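Local coordinates for protein 3-dehydroquinate dehydratase (Clostridium difficile, PDB 4H3D) that catalyses the cis-dehydration of 3-dehydroquinate to 3-dehydroshikimate through a Schiff-base intermediate, the third step of the chorismate pathway, at residues R6-K11 against E139-I144; I13-G18 against G224-F229; K42-D47 against I241-L246; D115-E120 against D129-F134. All coordinates share one frame; numbering follows the deposited sequence.

Contact 1 of 4, residues R6-K11 against E139-I144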
loop_
_atom_site.group_PDB
_atom_site.type_symbol
_atom_site.label_atom_id
_atom_site.label_comp_id
_atom_site.label_asym_id
_atom_site.label_seq_id
_atom_site.Cartn_x
_atom_site.Cartn_y
_atom_site.Cartn_z
ATOM N N ARG B 6 -1.389 -25.411 5.516
ATOM C CA ARG B 6 -2.404 -25.524 6.542
ATOM C C ARG B 6 -3.007 -24.144 6.769
ATOM O O ARG B 6 -2.354 -23.121 6.527
ATOM C CB ARG B 6 -1.782 -26.048 7.843
ATOM C CG ARG B 6 -0.508 -25.328 8.211
ATOM C CD ARG B 6 0.387 -26.106 9.184
ATOM N NE ARG B 6 0.184 -25.756 10.589
ATOM C CZ ARG B 6 1.027 -26.100 11.557
ATOM N NH1 ARG B 6 2.109 -26.805 11.266
ATOM N NH2 ARG B 6 0.792 -25.744 12.809
ATOM N N LYS B 7 -4.265 -24.114 7.186
ATOM C CA LYS B 7 -4.917 -22.861 7.553
ATOM C C LYS B 7 -4.917 -22.904 9.066
ATOM O O LYS B 7 -4.785 -23.984 9.659
ATOM C CB LYS B 7 -6.350 -22.754 7.002
ATOM C CG LYS B 7 -6.466 -22.131 5.589
ATOM C CD LYS B 7 -5.899 -23.010 4.482
ATOM C CE LYS B 7 -5.852 -22.268 3.117
ATOM N NZ LYS B 7 -7.186 -21.760 2.659
ATOM N N VAL B 8 -5.023 -21.756 9.707
ATOM C CA VAL B 8 -5.062 -21.729 11.157
ATOM C C VAL B 8 -6.423 -21.197 11.586
ATOM O O VAL B 8 -6.718 -20.033 11.378
ATOM C CB VAL B 8 -3.944 -20.879 11.732
ATOM C CG1 VAL B 8 -4.075 -20.788 13.235
ATOM C CG2 VAL B 8 -2.602 -21.457 11.350
ATOM N N GLN B 9 -7.250 -22.071 12.166
ATOM C CA GLN B 9 -8.586 -21.692 12.621
ATOM C C GLN B 9 -8.534 -21.299 14.093
ATOM O O GLN B 9 -7.993 -22.035 14.919
ATOM C CB GLN B 9 -9.557 -22.859 12.437
ATOM C CG GLN B 9 -11.046 -22.529 12.699
ATOM C CD GLN B 9 -11.707 -21.705 11.585
ATOM O OE1 GLN B 9 -12.752 -21.079 11.800
ATOM N NE2 GLN B 9 -11.103 -21.709 10.393
ATOM N N VAL B 10 -9.062 -20.121 14.405
ATOM C CA VAL B 10 -9.176 -19.644 15.785
ATOM C C VAL B 10 -10.625 -19.173 15.916
ATOM O O VAL B 10 -11.103 -18.373 15.098
ATOM C CB VAL B 10 -8.140 -18.534 16.137
ATOM C CG1 VAL B 10 -6.744 -19.120 16.188
ATOM C CG2 VAL B 10 -8.204 -17.363 15.154
ATOM N N LYS B 11 -11.344 -19.700 16.910
ATOM C CA LYS B 11 -12.779 -19.432 17.009
ATOM C C LYS B 11 -13.332 -19.691 15.598
ATOM O O LYS B 11 -12.983 -20.715 15.001
ATOM C CB LYS B 11 -13.070 -18.033 17.589
ATOM C CG LYS B 11 -13.616 -18.029 19.001
ATOM C CD LYS B 11 -12.753 -18.707 19.994
ATOM C CE LYS B 11 -13.428 -18.732 21.356
ATOM N NZ LYS B 11 -12.648 -19.519 22.352
ATOM N N GLU B 139 -4.960 -26.951 22.703
ATOM C CA GLU B 139 -5.596 -26.455 21.471
ATOM C C GLU B 139 -5.486 -24.919 21.302
ATOM O O GLU B 139 -6.373 -24.268 20.746
ATOM C CB GLU B 139 -7.057 -26.904 21.405
ATOM C CG GLU B 139 -7.235 -28.389 21.685
ATOM C CD GLU B 139 -8.660 -28.887 21.451
ATOM O OE1 GLU B 139 -9.387 -29.072 22.438
ATOM O OE2 GLU B 139 -9.048 -29.079 20.281
ATOM N N VAL B 140 -4.383 -24.373 21.788
ATOM C CA VAL B 140 -4.077 -22.974 21.660
ATOM C C VAL B 140 -3.089 -22.829 20.502
ATOM O O VAL B 140 -2.139 -23.594 20.411
ATOM C CB VAL B 140 -3.448 -22.437 22.961
ATOM C CG1 VAL B 140 -2.968 -20.958 22.791
ATOM C CG2 VAL B 140 -4.426 -22.573 24.093
ATOM N N LYS B 141 -3.331 -21.866 19.610
ATOM C CA LYS B 141 -2.437 -21.610 18.487
ATOM C C LYS B 141 -1.250 -20.757 18.919
ATOM O O LYS B 141 -1.346 -19.925 19.825
ATOM C CB LYS B 141 -3.185 -20.943 17.329
ATOM C CG LYS B 141 -4.400 -21.701 16.866
ATOM C CD LYS B 141 -4.092 -23.138 16.447
ATOM C CE LYS B 141 -5.366 -23.823 15.972
ATOM N NZ LYS B 141 -5.167 -25.267 15.711
ATOM N N VAL B 142 -0.113 -20.954 18.268
ATOM C CA VAL B 142 1.071 -20.244 18.688
ATOM C C VAL B 142 1.693 -19.404 17.592
ATOM O O VAL B 142 1.904 -19.862 16.473
ATOM C CB VAL B 142 2.136 -21.210 19.234
ATOM C CG1 VAL B 142 3.421 -20.439 19.667
ATOM C CG2 VAL B 142 1.572 -21.994 20.423
ATOM N N ILE B 143 1.934 -18.152 17.938
ATOM C CA ILE B 143 2.696 -17.241 17.118
ATOM C C ILE B 143 4.096 -17.268 17.748
ATOM O O ILE B 143 4.214 -17.122 18.961
ATOM C CB ILE B 143 2.158 -15.776 17.220
ATOM C CG1 ILE B 143 0.850 -15.616 16.456
ATOM C CG2 ILE B 143 3.177 -14.785 16.666
ATOM C CD1 ILE B 143 0.230 -14.234 16.616
ATOM N N ILE B 144 5.138 -17.534 16.956
ATOM C CA ILE B 144 6.505 -17.390 17.459
ATOM C C ILE B 144 6.979 -16.113 16.782
ATOM O O ILE B 144 6.916 -15.995 15.571
ATOM C CB ILE B 144 7.405 -18.578 17.140
ATOM C CG1 ILE B 144 6.854 -19.842 17.803
ATOM C CG2 ILE B 144 8.851 -18.282 17.589
ATOM C CD1 ILE B 144 7.715 -21.131 17.600
#
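Val8 and Val10 meet Lys141 in an apolar contact at the floor of the TIM barrel, where the N-terminal hairpin of a type I dehydroquinase closes the end at which the barrel strands begin. Strand 8-10 belongs to that hairpin, and Lys141 is the first residue of barrel strand 141-148. The two strands are not sheet partners: their axes come no nearer than 9.1 Å and run at 118° to each other, so the side chain of Lys141 has to bridge the gap, meeting two valine side chains and one backbone carbonyl. Lys141 does this with its aliphatic carbons. Its CG lies 3.8 Å from Val8 CG1 and 3.6 Å from Val10 CG1, the two valines gripping the same methylene. Val8 CG1 stands anti to its own backbone N (chi1 176°), which places it alongside the lysine chain; CD of Lys141 also passes it. No hydrogen bond links the segments. Around them, Val8 leans on Leu172 and Val10 on Leu116, while Arg6 pairs its guanidinium with Asp171. A bend at chi2 of Lys141 (-57°) turns the rest of the chain across strand 8-10, bringing CE to 3.3 Å from the carbonyl O of Gln9.

Contact 2 of 4, residues I13-G18 against G224-F229. With SHL (5-hydroxy-6-methyl-4-oxo-4H-pyran-2-carboxylic acid), chain I.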
loop_
_atom_site.group_PDB
_atom_site.type_symbol
_atom_site.label_atom_id
_atom_site.label_comp_id
_atom_site.label_asym_id
_atom_site.label_seq_id
_atom_site.Cartn_x
_atom_site.Cartn_y
_atom_site.Cartn_z
ATOM N N ILE B 13 -12.720 -17.814 12.886
ATOM C CA ILE B 13 -11.899 -17.019 11.940
ATOM C C ILE B 13 -10.853 -17.971 11.322
ATOM O O ILE B 13 -10.232 -18.745 12.041
ATOM C CB ILE B 13 -11.156 -15.844 12.659
ATOM C CG1 ILE B 13 -12.138 -14.746 13.077
ATOM C CG2 ILE B 13 -10.110 -15.233 11.769
ATOM C CD1 ILE B 13 -12.935 -14.114 11.909
ATOM N N THR B 14 -10.680 -17.922 10.000
ATOM C CA THR B 14 -9.715 -18.791 9.292
ATOM C C THR B 14 -8.528 -17.963 8.816
ATOM O O THR B 14 -8.612 -17.291 7.798
ATOM C CB THR B 14 -10.355 -19.470 8.052
ATOM O OG1 THR B 14 -11.524 -20.195 8.443
ATOM C CG2 THR B 14 -9.373 -20.419 7.391
ATOM N N ILE B 15 -7.422 -18.012 9.564
ATOM C CA ILE B 15 -6.212 -17.260 9.211
ATOM C C ILE B 15 -5.524 -17.997 8.090
ATOM O O ILE B 15 -5.367 -19.222 8.148
ATOM C CB ILE B 15 -5.247 -17.121 10.417
ATOM C CG1 ILE B 15 -5.976 -16.490 11.609
ATOM C CG2 ILE B 15 -3.988 -16.269 10.046
ATOM C CD1 ILE B 15 -5.101 -16.319 12.832
ATOM N N GLY B 16 -5.118 -17.259 7.063
ATOM C CA GLY B 16 -4.458 -17.850 5.902
ATOM C C GLY B 16 -5.363 -17.947 4.695
ATOM O O GLY B 16 -4.944 -18.396 3.640
ATOM N N GLU B 17 -6.612 -17.535 4.849
ATOM C CA GLU B 17 -7.575 -17.590 3.753
ATOM C C GLU B 17 -8.107 -16.188 3.478
ATOM O O GLU B 17 -8.340 -15.411 4.408
ATOM C CB GLU B 17 -8.736 -18.543 4.120
ATOM C CG GLU B 17 -9.672 -18.888 2.973
ATOM C CD GLU B 17 -10.770 -19.890 3.368
ATOM O OE1 GLU B 17 -10.861 -20.255 4.563
ATOM O OE2 GLU B 17 -11.544 -20.305 2.475
ATOM N N GLY B 18 -8.278 -15.867 2.197
ATOM C CA GLY B 18 -8.832 -14.588 1.774
ATOM C C GLY B 18 -8.088 -13.326 2.204
ATOM O O GLY B 18 -6.858 -13.233 2.134
ATOM N N GLY B 224 1.664 -11.791 0.987
ATOM C CA GLY B 224 1.591 -12.993 1.808
ATOM C C GLY B 224 1.401 -12.887 3.302
ATOM O O GLY B 224 1.231 -13.920 3.948
ATOM N N SER B 225 1.435 -11.690 3.888
ATOM C CA SER B 225 1.242 -11.606 5.334
ATOM C C SER B 225 -0.248 -11.871 5.642
ATOM O O SER B 225 -1.147 -11.248 5.045
ATOM C CB SER B 225 1.713 -10.276 5.918
ATOM O OG SER B 225 1.568 -10.305 7.336
ATOM N N ALA B 226 -0.488 -12.801 6.554
ATOM C CA ALA B 226 -1.845 -13.282 6.875
ATOM C C ALA B 226 -2.592 -12.481 7.919
ATOM O O ALA B 226 -3.819 -12.578 8.010
ATOM C CB ALA B 226 -1.788 -14.764 7.313
ATOM N N LEU B 227 -1.858 -11.683 8.693
ATOM C CA LEU B 227 -2.428 -10.900 9.789
ATOM C C LEU B 227 -1.774 -9.506 9.813
ATOM O O LEU B 227 -0.550 -9.389 9.662
ATOM C CB LEU B 227 -2.156 -11.632 11.109
ATOM C CG LEU B 227 -2.881 -11.172 12.362
ATOM C CD1 LEU B 227 -4.363 -11.343 12.167
ATOM C CD2 LEU B 227 -2.431 -11.935 13.569
ATOM N N THR B 228 -2.581 -8.461 9.994
ATOM C CA THR B 228 -2.078 -7.111 10.028
ATOM C C THR B 228 -2.622 -6.451 11.302
ATOM O O THR B 228 -3.731 -6.752 11.742
ATOM C CB THR B 228 -2.424 -6.330 8.755
ATOM O OG1 THR B 228 -1.854 -5.019 8.832
ATOM C CG2 THR B 228 -3.929 -6.247 8.551
ATOM N N PHE B 229 -1.818 -5.587 11.904
ATOM C CA PHE B 229 -2.166 -4.966 13.173
ATOM C C PHE B 229 -2.558 -3.496 13.034
ATOM O O PHE B 229 -1.828 -2.690 12.459
ATOM C CB PHE B 229 -0.992 -5.112 14.151
ATOM C CG PHE B 229 -0.734 -6.540 14.579
ATOM C CD1 PHE B 229 -0.143 -7.444 13.715
ATOM C CD2 PHE B 229 -1.080 -6.971 15.843
ATOM C CE1 PHE B 229 0.090 -8.772 14.117
ATOM C CE2 PHE B 229 -0.844 -8.290 16.246
ATOM C CZ PHE B 229 -0.261 -9.180 15.374
HETATM O OAD SHL I . 1.817 -3.224 14.789
HETATM C CAH SHL I . 3.000 -3.110 15.197
HETATM O OAA SHL I . 3.609 -2.012 15.120
HETATM C CAK SHL I . 3.651 -4.274 15.765
HETATM O OAG SHL I . 2.912 -5.503 15.822
HETATM C CAF SHL I . 3.449 -6.588 16.543
HETATM C CAL SHL I . 2.688 -7.698 16.708
HETATM C CAJ SHL I . 4.659 -6.414 17.117
HETATM O OAC SHL I . 5.191 -7.405 17.829
HETATM C CAI SHL I . 5.355 -5.246 16.978
HETATM C CAE SHL I . 4.866 -4.195 16.310
HETATM O OAB SHL I . 6.558 -5.127 17.520
HETATM O O HOH W 1 -5.462 -14.411 6.828
#
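Gly16 and Ala226 are joined through a single water rather than by any direct hydrogen bond: the water accepts from Gly16 N at 2.9 Å and donates to Ala226 O at 2.7 Å. Beside this bridge the Ala226 methyl carbon sits 3.8 Å from Ile15 CG2, the apolar half of the contact. With CG1 beside the backbone N (chi1 -55°), Ile15 has CG2 anti to that N, on the side where Ala226 lies. Gly16 is the third residue of a type II turn from Thr14 to Glu17, and its positive phi (104°) suits a residue without a CB. The turn ends the N-terminal hairpin, whose strand 13-15 covers the bottom of the TIM barrel, while residues 224-229 lead into the eighth barrel strand. Ala226 is hydrogen-bonded through its backbone to Lys21, which begins the first strand, and to Ile204, just before the seventh, where the barrel closes. Further along, Phe229 reaches the active site. Its ring carries the exocyclic carbon CAL of the bound pyranone acid 3.5 Å above one face, offset toward the rim, and also makes a cation-pi contact with Lys174, the Schiff-base lysine. CAL is 3.6 Å from Phe229 CZ, and the ligand's carboxylate oxygen OAD comes to 3.4 Å from Phe229 CB.

Contact 3 of 4, residues K42-D47 against I241-L246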
loop_
_atom_site.group_PDB
_atom_site.type_symbol
_atom_site.label_atom_id
_atom_site.label_comp_id
_atom_site.label_asym_id
_atom_site.label_seq_id
_atom_site.Cartn_x
_atom_site.Cartn_y
_atom_site.Cartn_z
ATOM N N LYS B 42 -15.468 -4.600 20.902
ATOM C CA LYS B 42 -16.313 -5.797 20.825
ATOM C C LYS B 42 -17.247 -5.903 19.610
ATOM O O LYS B 42 -17.588 -7.020 19.200
ATOM C CB LYS B 42 -17.120 -6.007 22.115
ATOM C CG LYS B 42 -18.446 -5.283 22.177
ATOM C CD LYS B 42 -19.289 -5.776 23.356
ATOM C CE LYS B 42 -18.951 -5.065 24.643
ATOM N NZ LYS B 42 -19.514 -3.690 24.625
ATOM N N ASP B 43 -17.665 -4.768 19.044
ATOM C CA ASP B 43 -18.605 -4.796 17.927
ATOM C C ASP B 43 -18.126 -4.022 16.694
ATOM O O ASP B 43 -18.934 -3.602 15.861
ATOM C CB ASP B 43 -19.962 -4.271 18.382
ATOM C CG ASP B 43 -21.078 -4.631 17.416
ATOM O OD1 ASP B 43 -20.895 -5.577 16.625
ATOM O OD2 ASP B 43 -22.138 -3.983 17.454
ATOM N N ALA B 44 -16.815 -3.862 16.566
ATOM C CA ALA B 44 -16.231 -3.180 15.416
ATOM C C ALA B 44 -15.809 -4.249 14.406
ATOM O O ALA B 44 -15.801 -5.438 14.726
ATOM C CB ALA B 44 -15.049 -2.346 15.850
ATOM N N CYS B 45 -15.460 -3.826 13.200
ATOM C CA CYS B 45 -15.016 -4.763 12.186
ATOM C C CYS B 45 -13.550 -5.008 12.367
ATOM O O CYS B 45 -12.706 -4.283 11.837
ATOM C CB CYS B 45 -15.284 -4.251 10.785
ATOM S SG CYS B 45 -17.006 -3.996 10.442
ATOM N N LEU B 46 -13.254 -6.001 13.178
ATOM C CA LEU B 46 -11.895 -6.437 13.406
ATOM C C LEU B 46 -12.019 -7.948 13.556
ATOM O O LEU B 46 -13.124 -8.464 13.747
ATOM C CB LEU B 46 -11.302 -5.779 14.646
ATOM C CG LEU B 46 -11.986 -6.016 15.988
ATOM C CD1 LEU B 46 -11.773 -7.461 16.447
ATOM C CD2 LEU B 46 -11.439 -5.040 17.028
ATOM N N ASP B 47 -10.908 -8.654 13.476
ATOM C CA ASP B 47 -10.945 -10.086 13.493
ATOM C C ASP B 47 -10.427 -10.692 14.783
ATOM O O ASP B 47 -10.980 -11.650 15.275
ATOM C CB ASP B 47 -10.144 -10.607 12.300
ATOM C CG ASP B 47 -10.720 -10.153 10.980
ATOM O OD1 ASP B 47 -11.876 -10.508 10.700
ATOM O OD2 ASP B 47 -10.024 -9.431 10.219
ATOM N N ILE B 241 -1.777 2.596 11.879
ATOM C CA ILE B 241 -2.992 2.909 11.135
ATOM C C ILE B 241 -4.161 2.465 12.017
ATOM O O ILE B 241 -4.140 1.354 12.540
ATOM C CB ILE B 241 -2.983 2.210 9.734
ATOM C CG1 ILE B 241 -4.293 2.437 8.981
ATOM C CG2 ILE B 241 -2.748 0.730 9.865
ATOM C CD1 ILE B 241 -4.251 1.906 7.558
ATOM N N SER B 242 -5.152 3.335 12.223
ATOM C CA SER B 242 -6.303 2.965 13.066
ATOM C C SER B 242 -7.002 1.808 12.362
ATOM O O SER B 242 -7.048 1.761 11.115
ATOM C CB SER B 242 -7.254 4.134 13.259
ATOM O OG SER B 242 -7.988 4.380 12.080
ATOM N N PHE B 243 -7.556 0.892 13.139
ATOM C CA PHE B 243 -8.109 -0.342 12.580
ATOM C C PHE B 243 -9.278 -0.145 11.616
ATOM O O PHE B 243 -9.448 -0.942 10.688
ATOM C CB PHE B 243 -8.439 -1.363 13.692
ATOM C CG PHE B 243 -9.697 -1.069 14.456
ATOM C CD1 PHE B 243 -10.911 -1.580 14.025
ATOM C CD2 PHE B 243 -9.666 -0.324 15.623
ATOM C CE1 PHE B 243 -12.076 -1.323 14.730
ATOM C CE2 PHE B 243 -10.824 -0.067 16.329
ATOM C CZ PHE B 243 -12.028 -0.566 15.883
ATOM N N LYS B 244 -10.060 0.913 11.815
ATOM C CA LYS B 244 -11.195 1.210 10.922
ATOM C C LYS B 244 -10.672 1.552 9.531
ATOM O O LYS B 244 -11.161 1.044 8.513
ATOM C CB LYS B 244 -12.027 2.381 11.449
ATOM C CG LYS B 244 -12.710 2.122 12.779
ATOM C CD LYS B 244 -13.454 3.361 13.284
ATOM C CE LYS B 244 -13.962 3.157 14.697
ATOM N NZ LYS B 244 -14.785 4.316 15.184
ATOM N N GLU B 245 -9.668 2.413 9.496
ATOM C CA GLU B 245 -9.084 2.834 8.237
ATOM C C GLU B 245 -8.329 1.677 7.581
ATOM O O GLU B 245 -8.315 1.547 6.355
ATOM C CB GLU B 245 -8.206 4.066 8.457
ATOM C CG GLU B 245 -9.034 5.269 8.944
ATOM C CD GLU B 245 -8.230 6.545 9.118
ATOM O OE1 GLU B 245 -6.987 6.471 9.188
ATOM O OE2 GLU B 245 -8.854 7.630 9.196
ATOM N N LEU B 246 -7.738 0.811 8.396
ATOM C CA LEU B 246 -7.028 -0.346 7.879
ATOM C C LEU B 246 -8.044 -1.302 7.242
ATOM O O LEU B 246 -7.800 -1.868 6.161
ATOM C CB LEU B 246 -6.243 -1.028 9.008
ATOM C CG LEU B 246 -5.343 -2.209 8.659
ATOM C CD1 LEU B 246 -4.385 -1.808 7.574
ATOM C CD2 LEU B 246 -4.575 -2.727 9.931
#
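The ring of Phe243 has a leucine over one face and a lysine chain over the other, with backbone and alanine at its edge. Leu46 CD2 lies over the first face, and Leu46 CB stands 4.3 Å from Phe243 CD1. On the opposite face is CG of Lys244, the next residue in the helix, 4.0 Å above the plane and offset toward the rim. Near the ring plane, the methyl carbon of Ala44 butts against the edge, 3.3 Å from Phe243 CE1, a close approach for two carbons, and 3.5 Å from CZ. The carbonyl O of Cys45 lies at the same edge, 3.9 Å from Phe243 CD1, where the slightly positive ring hydrogens probably suit it.

Two local features set this up. In the loop 42-47, Cys45 is the centre of an inverse gamma turn with a weak hydrogen bond from Leu46 N to Ala44 O, and Ala44 and Leu46 both direct their CB toward the helix. On the other segment, Ser242 is the N-cap and Phe243 opens the helix; its CG lies between the backbone N and the carbonyl carbon (chi1 77°), which sends the ring out to the loop. The first-turn bond from Leu246 N to Ser242 O measures 3.0 Å.

In the TIM barrel the contact ties the connection between helix 31-41 and strand 48-52 to the last helix, 243-256. Leu46 and Phe243 both pack on Leu41 of helix 31-41 and on Val24 of strand 21-26, while Leu252 of the second subunit packs on Ile241 and Glu245.

Contact 4 of 4, residues D115-E120 against D129-F134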
loop_
_atom_site.group_PDB
_atom_site.type_symbol
_atom_site.label_atom_id
_atom_site.label_comp_id
_atom_site.label_asym_id
_atom_site.label_seq_id
_atom_site.Cartn_x
_atom_site.Cartn_y
_atom_site.Cartn_z
ATOM N N ASP B 115 -7.088 -18.005 22.596
ATOM C CA ASP B 115 -7.092 -18.762 21.351
ATOM C C ASP B 115 -5.705 -18.883 20.739
ATOM O O ASP B 115 -5.418 -19.870 20.037
ATOM C CB ASP B 115 -8.057 -18.097 20.389
ATOM C CG ASP B 115 -9.442 -18.055 20.942
ATOM O OD1 ASP B 115 -10.035 -19.140 21.099
ATOM O OD2 ASP B 115 -9.937 -16.953 21.247
ATOM N N LEU B 116 -4.874 -17.864 20.982
ATOM C CA LEU B 116 -3.476 -17.830 20.542
ATOM C C LEU B 116 -2.608 -17.184 21.606
ATOM O O LEU B 116 -3.085 -16.390 22.415
ATOM C CB LEU B 116 -3.276 -16.981 19.269
ATOM C CG LEU B 116 -4.254 -17.092 18.109
ATOM C CD1 LEU B 116 -5.400 -16.085 18.276
ATOM C CD2 LEU B 116 -3.545 -16.828 16.801
ATOM N N ILE B 117 -1.328 -17.525 21.587
ATOM C CA ILE B 117 -0.337 -16.872 22.425
ATOM C C ILE B 117 0.845 -16.521 21.547
ATOM O O ILE B 117 1.092 -17.198 20.552
ATOM C CB ILE B 117 0.170 -17.745 23.623
ATOM C CG1 ILE B 117 0.726 -19.095 23.135
ATOM C CG2 ILE B 117 -0.930 -17.945 24.613
ATOM C CD1 ILE B 117 1.477 -19.908 24.250
ATOM N N ASP B 118 1.564 -15.468 21.920
ATOM C CA ASP B 118 2.757 -15.042 21.179
ATOM C C ASP B 118 3.979 -15.343 22.039
ATOM O O ASP B 118 4.091 -14.841 23.164
ATOM C CB ASP B 118 2.654 -13.544 20.807
ATOM C CG ASP B 118 3.938 -12.977 20.155
ATOM O OD1 ASP B 118 5.036 -13.204 20.697
ATOM O OD2 ASP B 118 3.833 -12.231 19.145
ATOM N N VAL B 119 4.863 -16.205 21.530
ATOM C CA VAL B 119 6.096 -16.534 22.230
ATOM C C VAL B 119 7.298 -16.074 21.375
ATOM O O VAL B 119 7.311 -16.235 20.171
ATOM C CB VAL B 119 6.181 -18.046 22.593
ATOM C CG1 VAL B 119 4.914 -18.479 23.355
ATOM C CG2 VAL B 119 6.349 -18.883 21.393
ATOM N N GLU B 120 8.302 -15.508 22.023
ATOM C CA GLU B 120 9.455 -14.949 21.326
ATOM C C GLU B 120 10.548 -15.974 21.007
ATOM O O GLU B 120 11.017 -16.678 21.901
ATOM C CB GLU B 120 10.025 -13.815 22.178
ATOM C CG GLU B 120 9.111 -12.647 22.246
ATOM C CD GLU B 120 9.384 -11.734 23.427
ATOM O OE1 GLU B 120 10.310 -12.029 24.218
ATOM O OE2 GLU B 120 8.659 -10.733 23.565
ATOM N N ASP B 129 10.019 -24.859 23.358
ATOM C CA ASP B 129 9.532 -26.250 23.335
ATOM C C ASP B 129 8.504 -26.489 24.423
ATOM O O ASP B 129 7.442 -27.088 24.170
ATOM C CB ASP B 129 10.679 -27.265 23.467
ATOM C CG ASP B 129 11.441 -27.478 22.151
ATOM O OD1 ASP B 129 11.026 -26.931 21.109
ATOM O OD2 ASP B 129 12.460 -28.204 22.169
ATOM N N GLU B 130 8.786 -26.000 25.615
ATOM C CA GLU B 130 7.865 -26.201 26.728
ATOM C C GLU B 130 6.531 -25.486 26.514
ATOM O O GLU B 130 5.461 -26.095 26.671
ATOM C CB GLU B 130 8.489 -25.777 28.066
ATOM C CG GLU B 130 7.593 -26.123 29.261
ATOM C CD GLU B 130 8.206 -25.809 30.619
ATOM O OE1 GLU B 130 9.386 -25.410 30.695
ATOM O OE2 GLU B 130 7.489 -25.983 31.627
ATOM N N VAL B 131 6.588 -24.210 26.141
ATOM C CA VAL B 131 5.374 -23.426 25.966
ATOM C C VAL B 131 4.576 -23.856 24.729
ATOM O O VAL B 131 3.349 -23.926 24.783
ATOM C CB VAL B 131 5.666 -21.921 25.907
ATOM C CG1 VAL B 131 4.374 -21.144 25.775
ATOM C CG2 VAL B 131 6.431 -21.492 27.169
ATOM N N VAL B 132 5.258 -24.147 23.627
ATOM C CA VAL B 132 4.544 -24.569 22.412
ATOM C C VAL B 132 3.841 -25.916 22.604
ATOM O O VAL B 132 2.673 -26.057 22.266
ATOM C CB VAL B 132 5.462 -24.645 21.182
ATOM C CG1 VAL B 132 4.741 -25.330 20.022
ATOM C CG2 VAL B 132 5.904 -23.279 20.782
ATOM N N ASN B 133 4.544 -26.893 23.164
ATOM C CA ASN B 133 3.957 -28.207 23.367
ATOM C C ASN B 133 2.745 -28.135 24.284
ATOM O O ASN B 133 1.727 -28.776 24.025
ATOM C CB ASN B 133 4.992 -29.204 23.914
ATOM C CG ASN B 133 5.986 -29.658 22.860
ATOM O OD1 ASN B 133 5.674 -29.683 21.658
ATOM N ND2 ASN B 133 7.194 -30.044 23.302
ATOM N N PHE B 134 2.829 -27.318 25.331
ATOM C CA PHE B 134 1.723 -27.197 26.254
ATOM C C PHE B 134 0.530 -26.488 25.616
ATOM O O PHE B 134 -0.619 -26.917 25.788
ATOM C CB PHE B 134 2.126 -26.498 27.545
ATOM C CG PHE B 134 1.075 -26.562 28.574
ATOM C CD1 PHE B 134 0.883 -27.730 29.304
ATOM C CD2 PHE B 134 0.217 -25.497 28.779
ATOM C CE1 PHE B 134 -0.113 -27.811 30.243
ATOM C CE2 PHE B 134 -0.791 -25.577 29.728
ATOM C CZ PHE B 134 -0.957 -26.729 30.455
#
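Val131 presses one methyl against both Ile117 and Val119, and this is the tight part of the contact. Its CG1 comes to 3.5 Å from Ile117 CD1, closer than usual for two carbons, and to 3.6 Å from Val119 CG1. Standing anti to the backbone N (chi1 -178°), CG1 of Val131 faces the strand, where Ile117 reaches it with CD1, the two side chains crossing at a slant; the isoleucine swings that branch out by setting CG1 between its own backbone N and carbonyl carbon (chi1 56°). The neighbouring pair is looser: Val119 CG2 and Val132 CG2 are 4.5 Å apart, and the CB of Val132 points to one side of the strand rather than at it. Strand 116-120 and helix 125-137 are the first two elements of a beta-alpha-beta unit of the TIM barrel, completed by strand 141-148. Strand and helix run nearly antiparallel, at 163°, with axes 9.8 Å apart. Val119 also packs on Val142 and Ile144 of that third element, so the greasy layer continues around the barrel. Beyond it, the outer side of the helix is wet, with Asp129 and Asn133 exposed. Glu130 forms a salt bridge with Lys106 of helix 98-110. The opposite face of the strand is polar yet buried. Asp118 and Glu120 both form salt bridges with Arg86, a residue that binds 3-dehydroquinate.

In the fold
Contacts 1 and 2 share the N-terminal hairpin and lie 11 Å apart, centre to centre; Val8 O and Ile15 N, 2.8 Å apart, link them across its two strands. Contact 4 adjoins contact 1 through neighbouring barrel strands, with Ile143 O 2.8 Å from Val119 N. Contact 3 belongs to the outer helical layer, with its centre about 26 Å from that of contact 4 and on the other side of the chain's centre; it meets contact 2 where Leu246 CD2 touches Thr228 OG1. Contact 2 reaches the ligand directly, whereas the Phe243 side chain stays about 10 Å from it and Val8 about 12 Å from the Lys174 side chain.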